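Local coordinates for protein AA10A (Thermobifida fusca, PDB 5UIZ) that is a copper-dependent lytic polysaccharide monooxygenase of family AA10 that probably cleaves cellulose chains by oxidation, at residues F134-Y139 with I185-H190. Sequence-based numbering, arbitrary orientation.
Sequences FTIHLY and IQFTVH
Phe-134 and Val-189 meet on the buried face of an antiparallel strand pair. Methyl CG2 of Val-189 lies over one face of the Phe-134 ring, a CH-pi contact 3.6 Å from the centroid. It sits off centre, with CZ of Phe-134 nearest at 3.3 Å. CG of Phe-134 stands between its backbone N and carbonyl carbon (chi1 62°), and the end of the side chain comes nearer strand 184-190. An alanine in place of this phenylalanine would probably leave the Val-189 methyl without its aromatic partner and open a gap beside it. Phe-187 repeats the arrangement from the other strand. CB of Ile-136 lies over one face of its ring, 4.2 Å from the centroid, and the two side chains run side by side. CG1 of Ile-136 also touches CG1 of Val-189, at 4.1 Å. Leu-138 and Ile-185 continue this face.

Six backbone hydrogen bonds join the strands, two in each of the pairs Phe-134/Val-189, Ile-136/Phe-187 and Leu-138/Ile-185. Thr-135 and Thr-188, like His-137 and Gln-186, form the non-hydrogen-bonded pairs between them.

The other face is looser and more open to solvent. OG1 of Thr-135 and OG1 of Thr-188 stay 3.5 Å apart. CG2 of Thr-135 touches CB of Gln-186 at 3.9 Å. O of Ile-185 lies at the edge of the His-137 ring, in its plane, 3.8 Å from CD2 of His-137, while NE2 of His-137 is hydrogen-bonded to OD1 of Asn-184.

The pair belongs to the beta-sandwich core of the LPMO fold. Strand 133-140 is central in a three-stranded sheet, between 184-190 and 38-42. Against the buried face, Val-200 of strand 198-206 touches Phe-134 and Ile-136, and Phe-149 and Val-151 of strand 146-154 pack against Phe-187.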
loop_
_atom_site.group_PDB
_atom_site.type_symbol
_atom_site.label_atom_id
_atom_site.label_comp_id
_atom_site.label_asym_id
_atom_site.label_seq_id
_atom_site.Cartn_x
_atom_site.Cartn_y
_atom_site.Cartn_z
ATOM N N PHE A 134 15.085 -4.796 -2.162
ATOM C CA PHE A 134 14.107 -4.853 -3.245
ATOM C C PHE A 134 13.855 -3.462 -3.760
ATOM O O PHE A 134 14.241 -2.458 -3.111
ATOM C CB PHE A 134 12.803 -5.540 -2.803
ATOM C CG PHE A 134 12.076 -4.833 -1.691
ATOM C CD1 PHE A 134 12.423 -5.053 -0.365
ATOM C CD2 PHE A 134 11.053 -3.957 -1.970
ATOM C CE1 PHE A 134 11.783 -4.387 0.661
ATOM C CE2 PHE A 134 10.410 -3.278 -0.941
ATOM C CZ PHE A 134 10.777 -3.493 0.377
ATOM N N THR A 135 13.244 -3.418 -4.939
ATOM C CA THR A 135 12.914 -2.166 -5.636
ATOM C C THR A 135 11.433 -1.809 -5.509
ATOM O O THR A 135 10.535 -2.615 -5.709
ATOM C CB THR A 135 13.327 -2.242 -7.145
ATOM O OG1 THR A 135 14.754 -2.443 -7.230
ATOM C CG2 THR A 135 12.960 -0.961 -7.903
ATOM N N ILE A 136 11.188 -0.554 -5.191
ATOM C CA ILE A 136 9.870 -0.012 -5.221
ATOM C C ILE A 136 9.687 0.695 -6.536
ATOM O O ILE A 136 10.442 1.610 -6.854
ATOM C CB ILE A 136 9.657 0.974 -4.095
ATOM C CG1 ILE A 136 9.938 0.265 -2.746
ATOM C CG2 ILE A 136 8.276 1.607 -4.220
ATOM C CD1 ILE A 136 8.879 0.360 -1.666
ATOM N N HIS A 137 8.664 0.286 -7.286
ATOM C CA HIS A 137 8.304 0.943 -8.544
ATOM C C HIS A 137 6.891 1.587 -8.404
ATOM O O HIS A 137 5.857 0.911 -8.195
ATOM C CB HIS A 137 8.394 -0.089 -9.662
ATOM C CG HIS A 137 7.847 0.368 -10.952
ATOM N ND1 HIS A 137 7.398 -0.515 -11.902
ATOM C CD2 HIS A 137 7.659 1.614 -11.454
ATOM C CE1 HIS A 137 6.973 0.171 -12.946
ATOM N NE2 HIS A 137 7.085 1.465 -12.686
ATOM N N LEU A 138 6.892 2.895 -8.503
ATOM C CA LEU A 138 5.722 3.704 -8.410
ATOM C C LEU A 138 5.389 4.109 -9.821
ATOM O O LEU A 138 6.278 4.418 -10.627
ATOM C CB LEU A 138 6.009 4.963 -7.561
ATOM C CG LEU A 138 4.719 5.775 -7.289
ATOM C CD1 LEU A 138 4.195 5.361 -5.918
ATOM C CD2 LEU A 138 4.823 7.283 -7.382
ATOM N N TYR A 139 4.098 4.097 -10.138
ATOM C CA TYR A 139 3.603 4.647 -11.363
ATOM C C TYR A 139 2.675 5.768 -10.975
ATOM O O TYR A 139 1.778 5.567 -10.185
ATOM C CB TYR A 139 2.844 3.609 -12.163
ATOM C CG TYR A 139 2.262 4.097 -13.464
ATOM C CD1 TYR A 139 3.076 4.449 -14.516
ATOM C CD2 TYR A 139 0.884 4.108 -13.692
ATOM C CE1 TYR A 139 2.562 4.881 -15.728
ATOM C CE2 TYR A 139 0.359 4.484 -14.937
ATOM C CZ TYR A 139 1.224 4.884 -15.944
ATOM O OH TYR A 139 0.718 5.312 -17.176
ATOM N N ILE A 185 8.743 6.025 -11.227
ATOM C CA ILE A 185 9.772 6.342 -10.234
ATOM C C ILE A 185 10.121 5.041 -9.594
ATOM O O ILE A 185 9.230 4.237 -9.262
ATOM C CB ILE A 185 9.265 7.307 -9.192
ATOM C CG1 ILE A 185 9.014 8.692 -9.837
ATOM C CG2 ILE A 185 10.281 7.454 -8.067
ATOM C CD1 ILE A 185 8.376 9.763 -8.939
ATOM N N GLN A 186 11.410 4.786 -9.472
ATOM C CA GLN A 186 11.849 3.606 -8.748
ATOM C C GLN A 186 13.119 3.817 -7.982
ATOM O O GLN A 186 13.924 4.637 -8.366
ATOM C CB GLN A 186 11.992 2.422 -9.679
ATOM C CG GLN A 186 13.126 2.537 -10.673
ATOM C CD GLN A 186 13.245 1.297 -11.497
ATOM O OE1 GLN A 186 12.235 0.702 -11.821
ATOM N NE2 GLN A 186 14.485 0.904 -11.864
ATOM N N PHE A 187 13.249 3.076 -6.890
ATOM C CA PHE A 187 14.396 3.155 -5.970
ATOM C C PHE A 187 14.453 1.862 -5.147
ATOM O O PHE A 187 13.448 1.200 -4.967
ATOM C CB PHE A 187 14.302 4.366 -5.050
ATOM C CG PHE A 187 13.018 4.449 -4.267
ATOM C CD1 PHE A 187 12.918 3.864 -3.019
ATOM C CD2 PHE A 187 11.928 5.118 -4.771
ATOM C CE1 PHE A 187 11.739 3.944 -2.298
ATOM C CE2 PHE A 187 10.753 5.177 -4.077
ATOM C CZ PHE A 187 10.663 4.571 -2.830
ATOM N N THR A 188 15.629 1.530 -4.680
ATOM C CA THR A 188 15.924 0.281 -4.009
ATOM C C THR A 188 16.019 0.538 -2.510
ATOM O O THR A 188 16.564 1.540 -2.083
ATOM C CB THR A 188 17.266 -0.287 -4.530
ATOM O OG1 THR A 188 17.241 -0.290 -5.960
ATOM C CG2 THR A 188 17.506 -1.693 -4.035
ATOM N N VAL A 189 15.438 -0.353 -1.714
ATOM C CA VAL A 189 15.400 -0.188 -0.282
ATOM C C VAL A 189 15.933 -1.499 0.278
ATOM O O VAL A 189 15.928 -2.512 -0.388
ATOM C CB VAL A 189 13.993 0.092 0.232
ATOM C CG1 VAL A 189 13.308 1.181 -0.570
ATOM C CG2 VAL A 189 13.150 -1.152 0.238
ATOM N N HIS A 190 16.382 -1.454 1.515
ATOM C CA HIS A 190 16.828 -2.618 2.188
ATOM C C HIS A 190 16.058 -2.719 3.462
ATOM O O HIS A 190 16.005 -1.746 4.233
ATOM C CB HIS A 190 18.336 -2.548 2.492
ATOM C CG HIS A 190 18.789 -3.706 3.290
ATOM N ND1 HIS A 190 18.857 -4.977 2.756
ATOM C CD2 HIS A 190 19.042 -3.833 4.608
ATOM C CE1 HIS A 190 19.230 -5.827 3.693
ATOM N NE2 HIS A 190 19.303 -5.167 4.837
#